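PDB 4ZOH: putative oxidoreductase molybdopterin-binding subunit from Sulfolobus tokodaii, which probably serves as the catalytic subunit of a molybdenum hydroxylase of the xanthine dehydrogenase and aldehyde oxidase family, binding molybdenum with pterin cytosine dinucleotide. Local coordinates for residues Gly277-Asn282 with Ser300-Leu305; Arg256-Lys261 with Gly296-Thr301; Asn177-Tyr182 with Asp197-Glu202; His189-Asn194 with Pro223-Leu228. One frame throughout, in Å; residues are numbered along the deposited sequence.

Interaction 1 (Gly277-Asn282 with Ser300-Leu305); sequences GTLIAN and STVRML
Leu279 reaches from its strand to meet Thr301 and Val302 on the facing helix, and everything that passes directly between the two segments is apolar. The tightest approach is Leu279 CD2 to Val302 CG2 at 3.4 Å, closer than methyl groups usually come. The same CD2 also lies 3.9 Å from Thr301 CG2, so it sits against two consecutive residues of one helical turn. The other branch plays a lesser part, Leu279 CD1 standing 4.1 Å from Thr301 CG2. Leu279 has its CG anti to the backbone N (chi1 178°), which carries the forked end out from the strand toward the helix, and the side chains meet at a slant rather than end on.

Polar contacts turn elsewhere. Thr301 presents its methyl to the leucine while OG1, on the other branch, is hydrogen-bonded to Gly335 O.

Further apolar neighbours close the site: Phe342 of helix 336-353 also packs on Leu279, and Ile316 and Ala318 of strand 313-321 on Val302. Backbone hydrogen bonds tie Leu279 to Asp317 and Tyr319 on that same strand. Strand 272-282, helix 288-304 and strand 313-321 follow one another, with the two strands parallel neighbours in the sheet, and this is the strand-to-helix packing of a beta-alpha-beta crossover.

Interaction 2 (Arg256-Lys261 with Gly296-Thr301); sequences RDKKLK and GNVKST
Lys258 NZ is held by three groups at once: the Arg256 O of its own strand, 2.9 Å away, and, through salt bridges, the carboxylates of Glu294 and Glu338. The ammonium sits above the carbonyl plane of Arg256, 37° out of it. A bend at the last torsion (chi4 64°) turns NZ back toward that carbonyl after an otherwise extended chain.

The methylenes on the way there make the contact with the helix. Lys258 CD passes 3.4 Å from Thr301 OG1, and Lys258 CE lies 4.0 Å from Val298 CG2, the chain slanting across both residues. That hydroxyl has its strongest partner in Gly335 O; the lysine carbons make only van der Waals contact with it.

Asp257 and Lys258 together face Asn157 of the adjoining strand 149-161, forming a G1 beta bulge, with Asp257 at positive phi (61°). From this bulge Lys258 points toward helix 288-304, which packs on the sheet. Cutting Lys258 back to an alanine is likely to leave Glu294 and Glu338 without their shared cation and to open a gap beside Val298 and Thr301.

Glu294, one turn earlier on the same helix, takes a hydrogen bond at OE1 from Asn297 ND2, which also bonds Ser330 OG. Glu338, from helix 336-353, brings a second helix to the same buried ammonium, and the lysine side chain lies about 13 Å from the bound molybdenum atom.

Interaction 3 (Asn177-Tyr182 with Asp197-Glu202); sequences NKLTFY and DFLGFE
Leu179 and Leu199 meet with their side chains crossed at about a right angle, Leu179 CD2 touching Leu199 CD1 at 3.7 Å. With chi1 at -176°, Leu179 stretches CG away from its own N, and the fork arrives at the end of the helix, while Leu199 comes from the last turn of that helix.

Phe201 approaches the same leucine nearer its base. Its outermost carbon, CZ, lies 4.2 Å from Leu179 CB, and its neighbour CE1 is 3.8 Å from Asn177 O, both partners standing obliquely to the ring. To get there the phenylalanine places CG between its own N and carbonyl carbon (chi1 78°), a less roomy rotamer that folds the ring back so that Leu199 O lies in the ring plane at its edge. Gly200 makes the bend between the two: it leaves the helix with positive phi (78°), letting Leu199 and Phe201 both face the strand.

Ala229 and Ala232 of helix 223-235 also pack on Leu179. At the outer end Lys178 forms salt bridges with Glu473 and with Glu466 of the second subunit, so the edge of this contact borders the subunit interface. Leu179 is also hydrogen-bonded through its backbone to Asn203 and Arg205, joining the parallel strand that follows the helix. Strand 179-183, helix 188-199 and strand 204-207 thus form a beta-alpha-beta crossover, at the point where the helix ends and the chain turns back into the sheet.

Interaction 4 (His189-Asn194 with Pro223-Leu228); sequences HYLRRN and PEEYAL
Tyr226 lays its hydroxyl end against Asn194, with OH 3.5 Å from Asn194 CB. The ring comes in by its edge: Tyr226 CE1 is 3.5 Å from Asn194 O, which lies in the ring plane, and the asparagine amide is turned 57° from that plane. A water joins the same two residues, donating to Asn194 O at 2.8 Å and to Tyr226 OH at 3.0 Å. One turn away, Leu191 sets both methyls against a carboxylate oxygen, CD2 being 3.5 Å from Glu225 OE2. With CG opposite its backbone N (chi1 175°), Leu191 reaches Glu225 although its CB does not point there.

Helices 188-199 and 223-235 pack against each other over one face of the mixed sheet, where Phe181 of strand 179-183, on the sheet side, touches Leu191 and Glu225.

Tyr226 OH is hydrogen-bonded to Asp289 OD1 as well as to the water, and the ring meets Phe198 with planes at about 45°. Replacing Tyr226 by a phenylalanine would probably cost Asp289 OD1 its hydroxyl mate and leave the water on Asn194 O no longer bridging to the ring. Glu225 is gripped at both oxygens, OE2 by Ser183 OG and OE1 by His222 N, which satisfies the carboxylate although a leucine lies beside it. Asn194 ND2 lies 3.4 Å above one face of the Tyr190 ring, offset toward the rim.

Interactions 1 and 2 both set helix 288-304 on one sheet: they share Ser300 and Thr301, their strands are hydrogen-bonded neighbours, and their centres lie 4 Å apart. Both are buried, yet interaction 1 is purely apolar, whereas interaction 2 buries an ammonium with its counter-charges. Interactions 3 and 4, 9 Å apart between centres, likewise share helix 188-199, with a hydrogen bond from Arg192 NH2 to Glu202 O, 3.1 Å, between them. Interaction 4 is buried and water-bridged; interaction 3, at the helix end, is only partly buried. They come near the second subunit through Arg192 and Lys178 respectively. The two pairs do not touch: interactions 2 and 4 are about 11 Å apart at their nearest atoms.

Interaction 1 (Gly277-Asn282 with Ser300-Leu305)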
# COMPACT_ATOMS: atom_id res chain seq x y z
N GLY A 277 4.46 5.59 -55.29
CA GLY A 277 3.16 6.16 -54.99
C GLY A 277 3.14 6.99 -53.70
O GLY A 277 4.14 7.56 -53.29
N THR A 278 1.96 7.05 -53.10
CA THR A 278 1.71 7.99 -52.06
C THR A 278 1.21 7.18 -50.83
O THR A 278 0.20 6.45 -50.92
CB THR A 278 0.62 8.97 -52.55
OG1 THR A 278 1.12 9.62 -53.73
CG2 THR A 278 0.30 9.99 -51.50
N LEU A 279 1.92 7.34 -49.71
CA LEU A 279 1.46 6.78 -48.40
C LEU A 279 0.77 7.83 -47.57
O LEU A 279 1.41 8.84 -47.19
CB LEU A 279 2.68 6.18 -47.63
CG LEU A 279 2.36 5.61 -46.23
CD1 LEU A 279 1.57 4.29 -46.35
CD2 LEU A 279 3.61 5.47 -45.38
N ILE A 280 -0.51 7.64 -47.25
CA ILE A 280 -1.14 8.57 -46.31
C ILE A 280 -1.45 7.98 -44.89
O ILE A 280 -2.36 7.09 -44.74
CB ILE A 280 -2.44 9.16 -46.89
CG1 ILE A 280 -2.13 10.06 -48.11
CG2 ILE A 280 -3.10 10.04 -45.85
CD1 ILE A 280 -3.35 10.31 -48.98
N ALA A 281 -0.80 8.52 -43.85
CA ALA A 281 -0.97 8.03 -42.46
C ALA A 281 -1.79 9.00 -41.62
O ALA A 281 -1.61 10.21 -41.72
CB ALA A 281 0.37 7.76 -41.83
N ASN A 282 -2.78 8.48 -40.90
CA ASN A 282 -3.67 9.28 -40.09
C ASN A 282 -3.17 9.40 -38.61
O ASN A 282 -3.26 8.43 -37.84
CB ASN A 282 -5.08 8.72 -40.19
CG ASN A 282 -6.10 9.62 -39.55
OD1 ASN A 282 -5.74 10.45 -38.76
ND2 ASN A 282 -7.38 9.40 -39.82
N SER A 300 8.72 3.85 -40.33
CA SER A 300 8.92 2.39 -40.31
C SER A 300 8.13 1.76 -41.45
O SER A 300 8.69 0.92 -42.18
CB SER A 300 8.47 1.83 -38.97
OG SER A 300 9.38 2.26 -38.00
N THR A 301 6.88 2.21 -41.64
CA THR A 301 6.07 1.71 -42.71
C THR A 301 6.75 1.90 -44.10
O THR A 301 6.90 0.92 -44.87
CB THR A 301 4.75 2.42 -42.75
OG1 THR A 301 4.10 2.28 -41.49
CG2 THR A 301 3.86 1.89 -43.89
N VAL A 302 7.19 3.14 -44.40
CA VAL A 302 7.84 3.42 -45.70
C VAL A 302 9.12 2.60 -45.80
O VAL A 302 9.34 1.93 -46.79
CB VAL A 302 8.19 4.92 -45.99
CG1 VAL A 302 8.53 5.09 -47.50
CG2 VAL A 302 7.01 5.82 -45.70
N ARG A 303 9.94 2.63 -44.77
CA ARG A 303 11.23 2.03 -44.96
C ARG A 303 11.18 0.50 -45.13
O ARG A 303 12.17 -0.11 -45.52
CB ARG A 303 12.21 2.49 -43.89
CG ARG A 303 12.09 1.84 -42.52
CD ARG A 303 12.57 2.88 -41.48
NE ARG A 303 14.02 2.92 -41.55
CZ ARG A 303 14.87 2.31 -40.74
NH1 ARG A 303 14.44 1.62 -39.67
NH2 ARG A 303 16.17 2.43 -40.97
N MET A 304 10.04 -0.13 -44.84
CA MET A 304 9.98 -1.60 -44.89
C MET A 304 9.25 -2.11 -46.12
O MET A 304 9.25 -3.31 -46.36
CB MET A 304 9.33 -2.24 -43.62
CG MET A 304 10.06 -1.89 -42.34
SD MET A 304 11.76 -2.43 -42.22
CE MET A 304 11.42 -4.18 -42.27
N LEU A 305 8.59 -1.21 -46.85
CA LEU A 305 8.03 -1.47 -48.20
C LEU A 305 8.88 -2.30 -49.18
O LEU A 305 8.33 -3.02 -49.96
CB LEU A 305 7.70 -0.15 -48.91
CG LEU A 305 6.40 0.52 -48.49
CD1 LEU A 305 6.22 1.88 -49.18
CD2 LEU A 305 5.21 -0.35 -48.76

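Interaction 2 (Arg256-Lys261 with Gly296-Thr301)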
# COMPACT_ATOMS: atom_id res chain seq x y z
N ARG A 256 -2.28 1.76 -36.46
CA ARG A 256 -2.39 1.42 -37.91
C ARG A 256 -2.91 2.66 -38.72
O ARG A 256 -2.26 3.68 -38.70
CB ARG A 256 -3.24 0.15 -38.16
CG ARG A 256 -2.66 -1.09 -37.48
CD ARG A 256 -1.36 -1.69 -38.05
NE ARG A 256 -1.20 -3.07 -37.50
CZ ARG A 256 -0.45 -3.41 -36.43
NH1 ARG A 256 0.33 -2.51 -35.82
NH2 ARG A 256 -0.37 -4.69 -36.03
N ASP A 257 -4.00 2.50 -39.47
CA ASP A 257 -4.72 3.56 -40.16
C ASP A 257 -3.77 4.25 -41.18
O ASP A 257 -3.44 5.44 -41.00
CB ASP A 257 -5.33 4.58 -39.13
CG ASP A 257 -6.50 5.31 -39.70
OD1 ASP A 257 -6.76 5.02 -40.88
OD2 ASP A 257 -7.23 6.13 -39.05
N LYS A 258 -3.30 3.48 -42.17
CA LYS A 258 -2.46 3.95 -43.29
C LYS A 258 -2.95 3.44 -44.65
O LYS A 258 -3.41 2.31 -44.75
CB LYS A 258 -0.99 3.61 -43.08
CG LYS A 258 -0.48 4.05 -41.74
CD LYS A 258 0.93 3.62 -41.53
CE LYS A 258 1.43 4.30 -40.26
NZ LYS A 258 0.60 3.80 -39.10
N LYS A 259 -2.85 4.27 -45.67
CA LYS A 259 -3.33 4.03 -47.04
C LYS A 259 -2.16 4.10 -48.02
O LYS A 259 -1.37 5.09 -47.98
CB LYS A 259 -4.33 5.15 -47.42
CG LYS A 259 -5.27 4.81 -48.57
CD LYS A 259 -6.08 6.02 -49.05
CE LYS A 259 -7.49 5.88 -48.58
NZ LYS A 259 -8.29 6.82 -49.39
N LEU A 260 -2.01 3.10 -48.88
CA LEU A 260 -1.00 3.19 -49.97
C LEU A 260 -1.66 3.22 -51.35
O LEU A 260 -2.39 2.27 -51.71
CB LEU A 260 0.03 2.06 -49.91
CG LEU A 260 1.15 2.20 -50.91
CD1 LEU A 260 2.09 3.33 -50.52
CD2 LEU A 260 1.93 0.88 -50.94
N LYS A 261 -1.45 4.35 -52.07
CA LYS A 261 -1.77 4.49 -53.52
C LYS A 261 -0.49 4.01 -54.16
O LYS A 261 0.58 4.62 -53.95
CB LYS A 261 -2.01 5.94 -53.94
CG LYS A 261 -2.88 6.80 -53.00
CD LYS A 261 -4.38 6.73 -53.32
CE LYS A 261 -5.21 7.82 -52.63
NZ LYS A 261 -4.97 9.16 -53.25
N GLY A 296 7.20 8.51 -35.91
CA GLY A 296 8.35 7.60 -36.08
C GLY A 296 7.91 6.28 -36.78
O GLY A 296 8.67 5.69 -37.59
N ASN A 297 6.70 5.84 -36.44
CA ASN A 297 6.07 4.62 -37.04
C ASN A 297 5.77 4.76 -38.56
O ASN A 297 5.91 3.78 -39.32
CB ASN A 297 4.79 4.25 -36.28
CG ASN A 297 5.07 3.81 -34.85
OD1 ASN A 297 6.21 3.61 -34.49
ND2 ASN A 297 4.05 3.61 -34.08
N VAL A 298 5.38 5.98 -38.98
CA VAL A 298 5.18 6.26 -40.41
C VAL A 298 6.41 5.95 -41.25
O VAL A 298 6.33 5.33 -42.34
CB VAL A 298 4.63 7.71 -40.64
CG1 VAL A 298 4.58 8.02 -42.13
CG2 VAL A 298 3.23 7.84 -40.02
N LYS A 299 7.53 6.34 -40.71
CA LYS A 299 8.79 6.09 -41.29
C LYS A 299 9.11 4.60 -41.37
O LYS A 299 9.66 4.16 -42.39
CB LYS A 299 9.86 6.82 -40.51
CG LYS A 299 9.60 8.34 -40.63
CD LYS A 299 10.66 9.09 -39.87
CE LYS A 299 10.25 10.51 -39.59
NZ LYS A 299 11.52 11.08 -39.03
N SER A 300 8.72 3.85 -40.33
CA SER A 300 8.92 2.39 -40.31
C SER A 300 8.13 1.76 -41.45
O SER A 300 8.69 0.92 -42.18
CB SER A 300 8.47 1.83 -38.97
OG SER A 300 9.38 2.26 -38.00
N THR A 301 6.88 2.21 -41.64
CA THR A 301 6.07 1.71 -42.71
C THR A 301 6.75 1.90 -44.10
O THR A 301 6.90 0.92 -44.87
CB THR A 301 4.75 2.42 -42.75
OG1 THR A 301 4.10 2.28 -41.49
CG2 THR A 301 3.86 1.89 -43.89

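Interaction 3 (Asn177-Tyr182 with Asp197-Glu202)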
# COMPACT_ATOMS: atom_id res chain seq x y z
N ASN A 177 7.21 16.77 -0.71
CA ASN A 177 8.52 16.83 -1.33
C ASN A 177 8.57 15.95 -2.60
O ASN A 177 9.16 16.31 -3.63
CB ASN A 177 9.60 16.32 -0.35
CG ASN A 177 10.94 16.09 -1.04
OD1 ASN A 177 11.46 16.97 -1.76
ND2 ASN A 177 11.51 14.89 -0.87
N LYS A 178 7.99 14.76 -2.49
CA LYS A 178 8.16 13.76 -3.52
C LYS A 178 6.80 13.24 -4.05
O LYS A 178 5.88 12.90 -3.28
CB LYS A 178 8.98 12.69 -2.88
CG LYS A 178 9.17 11.47 -3.68
CD LYS A 178 9.95 10.58 -2.72
CE LYS A 178 10.13 9.20 -3.26
NZ LYS A 178 11.04 8.53 -2.28
N LEU A 179 6.70 13.16 -5.37
CA LEU A 179 5.58 12.50 -6.03
C LEU A 179 5.88 11.02 -6.20
O LEU A 179 6.86 10.66 -6.82
CB LEU A 179 5.33 13.06 -7.43
CG LEU A 179 4.13 12.53 -8.25
CD1 LEU A 179 2.83 12.59 -7.52
CD2 LEU A 179 4.08 13.27 -9.59
N THR A 180 5.02 10.16 -5.65
CA THR A 180 5.08 8.71 -6.06
C THR A 180 3.92 8.45 -7.00
O THR A 180 2.81 8.85 -6.68
CB THR A 180 5.06 7.79 -4.83
OG1 THR A 180 6.19 8.11 -4.02
CG2 THR A 180 5.14 6.35 -5.24
N PHE A 181 4.19 7.86 -8.17
CA PHE A 181 3.20 7.66 -9.27
C PHE A 181 3.19 6.21 -9.73
O PHE A 181 4.23 5.73 -10.26
CB PHE A 181 3.61 8.52 -10.51
CG PHE A 181 2.44 8.83 -11.45
CD1 PHE A 181 1.56 9.87 -11.18
CD2 PHE A 181 2.23 8.10 -12.61
CE1 PHE A 181 0.47 10.14 -12.03
CE2 PHE A 181 1.17 8.38 -13.48
CZ PHE A 181 0.29 9.41 -13.20
N TYR A 182 2.06 5.48 -9.53
CA TYR A 182 1.95 4.09 -10.02
C TYR A 182 1.15 4.17 -11.31
O TYR A 182 0.18 4.89 -11.36
CB TYR A 182 1.19 3.19 -9.07
CG TYR A 182 1.71 3.07 -7.66
CD1 TYR A 182 2.40 1.91 -7.25
CD2 TYR A 182 1.48 4.09 -6.72
CE1 TYR A 182 2.81 1.76 -5.93
CE2 TYR A 182 1.91 3.95 -5.41
CZ TYR A 182 2.57 2.80 -5.05
OH TYR A 182 3.00 2.71 -3.79
N ASP A 197 9.76 16.17 -16.90
CA ASP A 197 9.72 17.16 -17.96
C ASP A 197 8.42 17.98 -17.80
O ASP A 197 8.46 19.20 -17.92
CB ASP A 197 9.75 16.63 -19.40
CG ASP A 197 11.05 15.99 -19.77
OD1 ASP A 197 12.10 16.13 -19.09
OD2 ASP A 197 11.02 15.30 -20.81
N PHE A 198 7.30 17.34 -17.53
CA PHE A 198 6.07 18.12 -17.52
C PHE A 198 5.88 18.96 -16.25
O PHE A 198 5.34 20.06 -16.31
CB PHE A 198 4.88 17.21 -17.73
CG PHE A 198 3.54 17.89 -17.63
CD1 PHE A 198 3.07 18.72 -18.66
CD2 PHE A 198 2.74 17.68 -16.55
CE1 PHE A 198 1.83 19.33 -18.57
CE2 PHE A 198 1.45 18.27 -16.47
CZ PHE A 198 1.03 19.12 -17.47
N LEU A 199 6.37 18.48 -15.11
CA LEU A 199 6.11 19.11 -13.84
C LEU A 199 7.26 19.98 -13.40
O LEU A 199 7.07 20.77 -12.51
CB LEU A 199 5.78 18.06 -12.77
CG LEU A 199 4.56 17.14 -13.06
CD1 LEU A 199 4.39 16.09 -11.95
CD2 LEU A 199 3.27 17.89 -13.12
N GLY A 200 8.43 19.83 -14.00
CA GLY A 200 9.55 20.72 -13.69
C GLY A 200 10.27 20.40 -12.39
O GLY A 200 10.86 21.30 -11.78
N PHE A 201 10.20 19.15 -11.92
CA PHE A 201 11.08 18.77 -10.82
C PHE A 201 11.43 17.26 -10.85
O PHE A 201 10.72 16.45 -11.49
CB PHE A 201 10.50 19.22 -9.45
CG PHE A 201 9.38 18.34 -8.94
CD1 PHE A 201 9.57 17.56 -7.82
CD2 PHE A 201 8.16 18.28 -9.61
CE1 PHE A 201 8.56 16.73 -7.37
CE2 PHE A 201 7.15 17.45 -9.16
CZ PHE A 201 7.36 16.66 -8.04
N GLU A 202 12.51 16.91 -10.15
CA GLU A 202 13.18 15.65 -10.33
C GLU A 202 12.72 14.62 -9.28
O GLU A 202 12.99 13.42 -9.42
CB GLU A 202 14.67 15.86 -10.29
CG GLU A 202 15.20 16.27 -8.91
CD GLU A 202 16.71 16.34 -8.93
OE1 GLU A 202 17.27 16.23 -10.04
OE2 GLU A 202 17.35 16.45 -7.87

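Interaction 4 (His189-Asn194 with Pro223-Leu228)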
# COMPACT_ATOMS: atom_id res chain seq x y z
N HIS A 189 10.65 4.13 -15.92
CA HIS A 189 11.74 5.08 -16.01
C HIS A 189 11.43 6.13 -17.06
O HIS A 189 11.70 7.32 -16.81
CB HIS A 189 13.05 4.34 -16.27
CG HIS A 189 13.22 3.13 -15.40
ND1 HIS A 189 13.68 3.22 -14.09
CD2 HIS A 189 13.01 1.81 -15.64
CE1 HIS A 189 13.74 2.00 -13.57
NE2 HIS A 189 13.34 1.13 -14.48
N TYR A 190 10.80 5.71 -18.16
CA TYR A 190 10.37 6.62 -19.21
C TYR A 190 9.18 7.51 -18.80
O TYR A 190 9.20 8.73 -19.00
CB TYR A 190 10.07 5.87 -20.52
CG TYR A 190 9.65 6.75 -21.65
CD1 TYR A 190 10.49 7.78 -22.13
CD2 TYR A 190 8.43 6.54 -22.27
CE1 TYR A 190 10.08 8.60 -23.19
CE2 TYR A 190 8.00 7.34 -23.33
CZ TYR A 190 8.84 8.35 -23.79
OH TYR A 190 8.36 9.10 -24.81
N LEU A 191 8.18 6.91 -18.15
CA LEU A 191 7.12 7.70 -17.53
C LEU A 191 7.72 8.70 -16.49
O LEU A 191 7.32 9.83 -16.43
CB LEU A 191 6.01 6.82 -16.96
CG LEU A 191 4.90 7.54 -16.18
CD1 LEU A 191 4.20 8.42 -17.25
CD2 LEU A 191 3.90 6.52 -15.66
N ARG A 192 8.69 8.29 -15.70
CA ARG A 192 9.26 9.25 -14.81
C ARG A 192 9.87 10.48 -15.57
O ARG A 192 9.62 11.63 -15.18
CB ARG A 192 10.33 8.62 -13.97
CG ARG A 192 10.81 9.58 -12.90
CD ARG A 192 11.96 9.01 -12.11
NE ARG A 192 12.70 10.16 -11.60
CZ ARG A 192 13.66 10.80 -12.29
NH1 ARG A 192 14.03 10.38 -13.52
NH2 ARG A 192 14.25 11.90 -11.75
N ARG A 193 10.65 10.22 -16.62
CA ARG A 193 11.21 11.28 -17.43
C ARG A 193 10.10 12.17 -17.99
O ARG A 193 10.26 13.38 -17.99
CB ARG A 193 12.08 10.74 -18.51
CG ARG A 193 13.45 10.36 -18.03
CD ARG A 193 14.35 9.96 -19.21
NE ARG A 193 13.90 8.71 -19.89
CZ ARG A 193 14.18 7.46 -19.47
NH1 ARG A 193 14.83 7.22 -18.33
NH2 ARG A 193 13.78 6.42 -20.18
N ASN A 194 9.00 11.60 -18.44
CA ASN A 194 7.90 12.38 -18.94
C ASN A 194 7.30 13.26 -17.84
O ASN A 194 6.99 14.42 -18.06
CB ASN A 194 6.83 11.52 -19.60
CG ASN A 194 7.31 10.90 -20.91
OD1 ASN A 194 8.21 11.45 -21.55
ND2 ASN A 194 6.72 9.72 -21.32
N PRO A 223 -2.76 11.98 -21.68
CA PRO A 223 -3.20 13.24 -21.00
C PRO A 223 -3.64 13.04 -19.54
O PRO A 223 -3.25 13.84 -18.67
CB PRO A 223 -4.38 13.74 -21.85
CG PRO A 223 -4.20 13.08 -23.21
CD PRO A 223 -3.57 11.71 -22.90
N GLU A 224 -4.37 11.95 -19.27
CA GLU A 224 -4.84 11.66 -17.92
C GLU A 224 -3.69 11.45 -16.92
O GLU A 224 -3.79 11.83 -15.73
CB GLU A 224 -5.74 10.42 -17.92
CG GLU A 224 -7.01 10.55 -18.72
CD GLU A 224 -6.81 10.05 -20.14
OE1 GLU A 224 -5.80 10.33 -20.72
OE2 GLU A 224 -7.69 9.40 -20.69
N GLU A 225 -2.59 10.88 -17.38
CA GLU A 225 -1.50 10.68 -16.47
C GLU A 225 -0.82 12.00 -16.06
O GLU A 225 -0.52 12.23 -14.89
CB GLU A 225 -0.45 9.69 -17.05
CG GLU A 225 -0.87 8.18 -17.03
CD GLU A 225 0.06 7.37 -17.93
OE1 GLU A 225 -0.08 7.46 -19.14
OE2 GLU A 225 0.94 6.64 -17.48
N TYR A 226 -0.48 12.81 -17.05
CA TYR A 226 0.01 14.22 -16.75
C TYR A 226 -0.93 14.99 -15.82
O TYR A 226 -0.47 15.58 -14.84
CB TYR A 226 0.19 15.01 -18.06
CG TYR A 226 1.35 14.54 -18.92
CD1 TYR A 226 2.64 14.48 -18.40
CD2 TYR A 226 1.13 14.17 -20.25
CE1 TYR A 226 3.71 14.15 -19.17
CE2 TYR A 226 2.20 13.84 -21.05
CZ TYR A 226 3.48 13.86 -20.50
OH TYR A 226 4.53 13.50 -21.27
N ALA A 227 -2.21 14.93 -16.10
CA ALA A 227 -3.18 15.64 -15.28
C ALA A 227 -3.27 15.10 -13.86
O ALA A 227 -3.31 15.87 -12.88
CB ALA A 227 -4.56 15.66 -15.93
N LEU A 228 -3.26 13.77 -13.73
CA LEU A 228 -3.38 13.16 -12.40
C LEU A 228 -2.19 13.57 -11.55
O LEU A 228 -2.30 13.90 -10.37
CB LEU A 228 -3.42 11.60 -12.52
CG LEU A 228 -3.80 10.94 -11.21
CD1 LEU A 228 -5.28 11.21 -10.88
CD2 LEU A 228 -3.52 9.41 -11.32
O HOH W 1 6.84 15.30 -20.76